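Local coordinates for protein galectin-1 (Bufo arenarum, PDB 1GAN) that binds beta-galactosides as a homodimeric galectin and may, like its relatives, regulate apoptosis and cell differentiation, at residues 11-16 and 115-120; 26-31 and 48-53. All blocks are in the same frame, centred on the assembly; numbering follows the deposited sequence.

Interaction 1. Residues 11-16 and 115-120; sequences NLKPGH and LPSIPF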
loop_
_atom_site.group_PDB
_atom_site.type_symbol
_atom_site.label_atom_id
_atom_site.label_comp_id
_atom_site.label_asym_id
_atom_site.label_seq_id
_atom_site.Cartn_x
_atom_site.Cartn_y
_atom_site.Cartn_z
ATOM N N ASN A 11 2.667 8.519 -5.577
ATOM C CA ASN A 11 2.256 9.492 -6.590
ATOM C C ASN A 11 1.068 10.330 -6.138
ATOM O O ASN A 11 0.104 10.499 -6.876
ATOM C CB ASN A 11 1.954 8.742 -7.903
ATOM C CG ASN A 11 1.629 9.665 -9.080
ATOM O OD1 ASN A 11 0.837 9.307 -9.949
ATOM N ND2 ASN A 11 2.258 10.831 -9.134
ATOM N N LEU A 12 1.138 10.851 -4.913
ATOM C CA LEU A 12 0.072 11.692 -4.360
ATOM C C LEU A 12 0.364 13.129 -4.782
ATOM O O LEU A 12 1.398 13.708 -4.442
ATOM C CB LEU A 12 0.021 11.567 -2.839
ATOM C CG LEU A 12 -1.030 12.403 -2.086
ATOM C CD1 LEU A 12 -2.395 11.992 -2.543
ATOM C CD2 LEU A 12 -0.879 12.225 -0.568
ATOM N N LYS A 13 -0.535 13.683 -5.576
ATOM C CA LYS A 13 -0.360 15.032 -6.103
ATOM C C LYS A 13 -1.277 16.043 -5.391
ATOM O O LYS A 13 -2.240 15.651 -4.728
ATOM C CB LYS A 13 -0.569 14.955 -7.626
ATOM C CG LYS A 13 0.255 13.787 -8.255
ATOM C CD LYS A 13 -0.042 13.514 -9.728
ATOM C CE LYS A 13 0.744 14.438 -10.685
ATOM N NZ LYS A 13 2.212 14.154 -10.727
ATOM N N PRO A 14 -0.962 17.348 -5.467
ATOM C CA PRO A 14 -1.800 18.353 -4.796
ATOM C C PRO A 14 -3.268 18.260 -5.130
ATOM O O PRO A 14 -3.674 18.082 -6.283
ATOM C CB PRO A 14 -1.207 19.676 -5.271
ATOM C CG PRO A 14 0.233 19.358 -5.448
ATOM C CD PRO A 14 0.186 17.991 -6.131
ATOM N N GLY A 15 -4.079 18.417 -4.108
ATOM C CA GLY A 15 -5.507 18.352 -4.308
ATOM C C GLY A 15 -6.029 16.949 -4.144
ATOM O O GLY A 15 -7.205 16.678 -4.413
ATOM N N HIS A 16 -5.171 16.028 -3.730
ATOM C CA HIS A 16 -5.639 14.664 -3.550
ATOM C C HIS A 16 -5.381 14.236 -2.120
ATOM O O HIS A 16 -4.723 14.949 -1.360
ATOM C CB HIS A 16 -4.941 13.727 -4.530
ATOM C CG HIS A 16 -5.338 13.938 -5.955
ATOM N ND1 HIS A 16 -6.306 13.181 -6.571
ATOM C CD2 HIS A 16 -4.911 14.830 -6.882
ATOM C CE1 HIS A 16 -6.468 13.600 -7.817
ATOM N NE2 HIS A 16 -5.632 14.600 -8.030
ATOM N N LEU A 115 6.103 19.864 -3.363
ATOM C CA LEU A 115 6.556 18.783 -4.225
ATOM C C LEU A 115 5.453 18.534 -5.252
ATOM O O LEU A 115 4.273 18.734 -4.960
ATOM C CB LEU A 115 6.805 17.516 -3.396
ATOM C CG LEU A 115 7.864 17.543 -2.284
ATOM C CD1 LEU A 115 7.802 16.257 -1.474
ATOM C CD2 LEU A 115 9.251 17.738 -2.876
ATOM N N PRO A 116 5.825 18.194 -6.496
ATOM C CA PRO A 116 4.847 17.926 -7.553
ATOM C C PRO A 116 3.979 16.732 -7.159
ATOM O O PRO A 116 2.821 16.645 -7.536
ATOM C CB PRO A 116 5.733 17.607 -8.745
ATOM C CG PRO A 116 6.911 18.447 -8.496
ATOM C CD PRO A 116 7.186 18.269 -7.049
ATOM N N SER A 117 4.557 15.803 -6.414
ATOM C CA SER A 117 3.831 14.644 -5.924
ATOM C C SER A 117 4.632 14.048 -4.779
ATOM O O SER A 117 5.814 14.357 -4.598
ATOM C CB SER A 117 3.628 13.607 -7.016
ATOM O OG SER A 117 4.852 12.990 -7.286
ATOM N N ILE A 118 3.950 13.264 -3.957
ATOM C CA ILE A 118 4.546 12.634 -2.791
ATOM C C ILE A 118 4.669 11.185 -3.195
ATOM O O ILE A 118 3.675 10.498 -3.364
ATOM C CB ILE A 118 3.623 12.794 -1.536
ATOM C CG1 ILE A 118 3.457 14.275 -1.190
ATOM C CG2 ILE A 118 4.257 12.168 -0.335
ATOM C CD1 ILE A 118 2.523 14.543 -0.029
ATOM N N PRO A 119 5.897 10.711 -3.383
ATOM C CA PRO A 119 6.109 9.327 -3.788
ATOM C C PRO A 119 6.136 8.282 -2.699
ATOM O O PRO A 119 5.817 7.127 -2.964
ATOM C CB PRO A 119 7.464 9.392 -4.472
ATOM C CG PRO A 119 8.192 10.418 -3.644
ATOM C CD PRO A 119 7.163 11.484 -3.421
ATOM N N PHE A 120 6.444 8.679 -1.477
ATOM C CA PHE A 120 6.588 7.704 -0.416
ATOM C C PHE A 120 5.694 7.883 0.807
ATOM O O PHE A 120 5.442 9.003 1.263
ATOM C CB PHE A 120 8.078 7.719 -0.044
ATOM C CG PHE A 120 8.474 6.865 1.141
ATOM C CD1 PHE A 120 8.424 7.383 2.435
ATOM C CD2 PHE A 120 9.059 5.612 0.943
ATOM C CE1 PHE A 120 8.965 6.681 3.497
ATOM C CE2 PHE A 120 9.599 4.907 1.997
ATOM C CZ PHE A 120 9.559 5.438 3.279
#
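L12 and I118 sit directly across from each other at the paired ends of strands 6-12 and 118-124. They form an antiparallel hydrogen-bonded pair, with L12 N donating to I118 O at 3.0 Å (172°). The return bond, from I118 N to L12 O, is short at 2.6 Å and more bent, at 150°. The same carbonyl receives a CA-H...O contact from S117, CA of S117 lying 3.0 Å from O of L12. Both side chains leave the same face of the sheet and run side by side, CB of L12 4.0 Å from CB of I118. L12 has CG trans to its amide nitrogen (chi1 179°), whereas in I118 it is the CG2 branch that takes that place, leaving CG1 beside the nitrogen; CD2 of L12 and CD1 of I118 then meet loosely at 4.2 Å. Both side chains are buried, and I118 also packs on L43 and Y92, which lie on the two different sheets of the galectin beta-sandwich. N11 and L12 together face I118, a G1 bulge, with N11 taking positive phi at its first position. On the exposed side, the N11 amide reaches ND2 to within 3.8 Å of CB of S117. K13 comes alongside the same serine: CG of K13 lies 3.6 Å from CB of S117, and bends at chi3 and chi4 curl the rest of the lysine back toward P116 O and the CB of S117. The P14 ring meets the other segment through its CD, 3.3 Å from O of P116. Beyond it a type II turn, K13 to H16, with G15 third, leads to strand 16-23, and H16 ND1 is hydrogen-bonded to the terminal carboxylate of E134.

Interaction 2. Residues 26-31 and 48-53; sequences PDCKGF and ARFDLH. With GAL (beta-D-galactopyranose), chain C; NDG (2-acetamido-2-deoxy-alpha-D-glucopyranose), chain B.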
loop_
_atom_site.group_PDB
_atom_site.type_symbol
_atom_site.label_atom_id
_atom_site.label_comp_id
_atom_site.label_asym_id
_atom_site.label_seq_id
_atom_site.Cartn_x
_atom_site.Cartn_y
_atom_site.Cartn_z
ATOM N N PRO A 26 -1.523 -3.352 21.327
ATOM C CA PRO A 26 -1.683 -3.003 22.737
ATOM C C PRO A 26 -0.357 -2.602 23.383
ATOM O O PRO A 26 -0.341 -1.802 24.304
ATOM C CB PRO A 26 -2.239 -4.289 23.324
ATOM C CG PRO A 26 -1.470 -5.317 22.575
ATOM C CD PRO A 26 -1.563 -4.816 21.149
ATOM N N ASP A 27 0.748 -3.144 22.873
ATOM C CA ASP A 27 2.084 -2.848 23.403
ATOM C C ASP A 27 2.735 -1.640 22.720
ATOM O O ASP A 27 3.960 -1.499 22.771
ATOM C CB ASP A 27 3.017 -4.051 23.216
ATOM C CG ASP A 27 2.474 -5.322 23.837
ATOM O OD1 ASP A 27 1.647 -5.991 23.183
ATOM O OD2 ASP A 27 2.872 -5.667 24.967
ATOM N N CYS A 28 1.924 -0.787 22.087
ATOM C CA CYS A 28 2.418 0.384 21.359
ATOM C C CYS A 28 2.411 1.718 22.123
ATOM O O CYS A 28 1.365 2.191 22.595
ATOM C CB CYS A 28 1.694 0.496 19.996
ATOM S SG CYS A 28 1.062 2.143 19.466
ATOM N N LYS A 29 3.603 2.309 22.216
ATOM C CA LYS A 29 3.843 3.588 22.888
ATOM C C LYS A 29 3.509 4.767 21.969
ATOM O O LYS A 29 3.530 5.929 22.388
ATOM C CB LYS A 29 5.317 3.670 23.327
ATOM C CG LYS A 29 5.815 2.366 23.967
ATOM C CD LYS A 29 6.882 2.553 25.041
ATOM C CE LYS A 29 8.219 2.954 24.460
ATOM N NZ LYS A 29 9.302 3.049 25.504
ATOM N N GLY A 30 3.245 4.460 20.708
ATOM C CA GLY A 30 2.924 5.481 19.736
ATOM C C GLY A 30 3.000 4.900 18.337
ATOM O O GLY A 30 3.480 3.791 18.144
ATOM N N PHE A 31 2.446 5.611 17.370
ATOM C CA PHE A 31 2.486 5.179 15.989
ATOM C C PHE A 31 2.739 6.413 15.127
ATOM O O PHE A 31 2.471 7.543 15.553
ATOM C CB PHE A 31 1.202 4.422 15.594
ATOM C CG PHE A 31 -0.019 5.284 15.422
ATOM C CD1 PHE A 31 -0.246 5.976 14.226
ATOM C CD2 PHE A 31 -0.984 5.351 16.425
ATOM C CE1 PHE A 31 -1.425 6.728 14.031
ATOM C CE2 PHE A 31 -2.168 6.099 16.245
ATOM C CZ PHE A 31 -2.387 6.787 15.049
ATOM N N ALA A 48 1.544 9.955 16.767
ATOM C CA ALA A 48 0.611 9.947 17.895
ATOM C C ALA A 48 1.327 9.259 19.042
ATOM O O ALA A 48 1.618 8.082 18.960
ATOM C CB ALA A 48 -0.648 9.184 17.536
ATOM N N ARG A 49 1.625 9.988 20.105
ATOM C CA ARG A 49 2.341 9.426 21.245
ATOM C C ARG A 49 1.453 9.158 22.457
ATOM O O ARG A 49 0.788 10.065 22.980
ATOM C CB ARG A 49 3.474 10.370 21.648
ATOM C CG ARG A 49 4.577 10.471 20.613
ATOM C CD ARG A 49 5.497 11.618 20.877
ATOM N NE ARG A 49 6.432 11.798 19.769
ATOM C CZ ARG A 49 7.550 12.529 19.827
ATOM N NH1 ARG A 49 7.882 13.176 20.943
ATOM N NH2 ARG A 49 8.394 12.528 18.812
ATOM N N PHE A 50 1.410 7.905 22.888
ATOM C CA PHE A 50 0.627 7.549 24.072
ATOM C C PHE A 50 1.484 7.834 25.329
ATOM O O PHE A 50 0.994 8.377 26.332
ATOM C CB PHE A 50 0.258 6.059 24.033
ATOM C CG PHE A 50 -0.704 5.692 22.945
ATOM C CD1 PHE A 50 -2.045 6.032 23.045
ATOM C CD2 PHE A 50 -0.280 4.950 21.841
ATOM C CE1 PHE A 50 -2.963 5.635 22.066
ATOM C CE2 PHE A 50 -1.195 4.550 20.857
ATOM C CZ PHE A 50 -2.533 4.890 20.971
ATOM N N ASP A 51 2.757 7.445 25.249
ATOM C CA ASP A 51 3.735 7.613 26.314
ATOM C C ASP A 51 5.072 7.406 25.602
ATOM O O ASP A 51 5.614 6.296 25.574
ATOM C CB ASP A 51 3.539 6.528 27.379
ATOM C CG ASP A 51 4.315 6.795 28.668
ATOM O OD1 ASP A 51 5.347 7.497 28.650
ATOM O OD2 ASP A 51 3.892 6.259 29.715
ATOM N N LEU A 52 5.598 8.490 25.042
ATOM C CA LEU A 52 6.831 8.451 24.269
ATOM C C LEU A 52 7.618 9.747 24.365
ATOM O O LEU A 52 7.075 10.834 24.198
ATOM C CB LEU A 52 6.484 8.207 22.804
ATOM C CG LEU A 52 7.654 7.910 21.882
ATOM C CD1 LEU A 52 8.361 6.659 22.441
ATOM C CD2 LEU A 52 7.186 7.694 20.448
ATOM N N HIS A 53 8.915 9.624 24.612
ATOM C CA HIS A 53 9.800 10.781 24.711
ATOM C C HIS A 53 9.258 11.852 25.644
ATOM O O HIS A 53 9.503 13.035 25.451
ATOM C CB HIS A 53 10.037 11.364 23.312
ATOM C CG HIS A 53 10.534 10.356 22.327
ATOM N ND1 HIS A 53 9.777 9.919 21.261
ATOM C CD2 HIS A 53 11.697 9.664 22.275
ATOM C CE1 HIS A 53 10.451 8.998 20.595
ATOM N NE2 HIS A 53 11.619 8.826 21.189
HETATM C C1 GAL C . 11.879 12.701 18.022
HETATM C C2 GAL C . 11.541 11.213 17.841
HETATM C C3 GAL C . 11.351 10.868 16.361
HETATM C C4 GAL C . 10.301 11.785 15.761
HETATM C C5 GAL C . 10.699 13.243 15.998
HETATM C C6 GAL C . 9.695 14.219 15.482
HETATM O O2 GAL C . 12.554 10.400 18.406
HETATM O O3 GAL C . 10.903 9.531 16.235
HETATM O O4 GAL C . 9.042 11.512 16.363
HETATM O O5 GAL C . 10.854 13.505 17.412
HETATM O O6 GAL C . 10.191 15.534 15.624
HETATM C C1 NDG B . 13.155 16.063 21.987
HETATM C C2 NDG B . 11.793 16.222 21.306
HETATM C C3 NDG B . 11.321 14.870 20.794
HETATM C C4 NDG B . 12.320 14.325 19.787
HETATM C C5 NDG B . 13.725 14.261 20.436
HETATM C C6 NDG B . 14.828 13.925 19.428
HETATM C C7 NDG B . 10.796 18.057 22.507
HETATM C C8 NDG B . 9.765 18.547 23.510
HETATM O O5 NDG B . 14.096 15.542 21.029
HETATM O O3 NDG B . 10.047 14.987 20.196
HETATM O O4 NDG B . 11.898 12.999 19.381
HETATM O O6 NDG B . 14.927 14.914 18.391
HETATM O O7 NDG B . 11.556 18.857 21.968
HETATM N N2 NDG B . 10.829 16.755 22.251
HETATM O O1 NDG B . 13.039 15.078 22.951
#
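K29 O accepts two backbone N-H groups at the corner where segment 48-53 leaves its strand: F50 N at 2.9 Å, from above the carbonyl plane, and D51 N in a weak bond of 3.3 Å. Next along, F31 and A48 exchange two backbone bonds, and CB of A48 sits over one face of the F31 ring, 3.9 Å from its centroid. G30 CA packs 3.0 Å from A48 O. The F50 ring turns an edge to the 29-30 backbone and to C28, whose SG lies 3.6 Å from F50 CE2 in a sulfur-aromatic contact. R49, extended from CG to NE, carries its guanidinium to the sugars: NH2 donates to GAL O4 at 2.7 Å and to GAL O5, while NH1 donates to NDG O3 at 2.9 Å. H53 ND1 stands 3.6 Å above the R49 guanidinium plane, and R49 NE is hydrogen-bonded to N47 OD1. H45, N62 and E72 also hydrogen-bond galactose, and E72 the second sugar. The N47 bond to NE fixes the guanidinium's rotation while its edge spans both rings; R49 thus contacts the axial O4 of galactose and O3 of the neighbouring sugar together, consistent with a role in recognising the disaccharide.

In the fold
Interactions 1 and 2 lie on opposite sides of the chain's centre, 28 Å apart between their centres and about 13 Å between nearest atoms, and do not touch. Both reach the six-stranded antiparallel sheet: interaction 1 pairs strand 6-12, outermost within this chain, with 118-124, and interaction 2 pairs 30-35 with 41-49. Strands 118-124 and 30-35 are neighbours, so together the contacts involve four consecutive strands. Along the chain, the local hairpin contact of 26-31 with 48-53 is nested inside the long loop closed by 11-16 and 115-120. One contact thus brings strands from near the two ends of the chain together in the sandwich, while the other shapes the sugar-binding end.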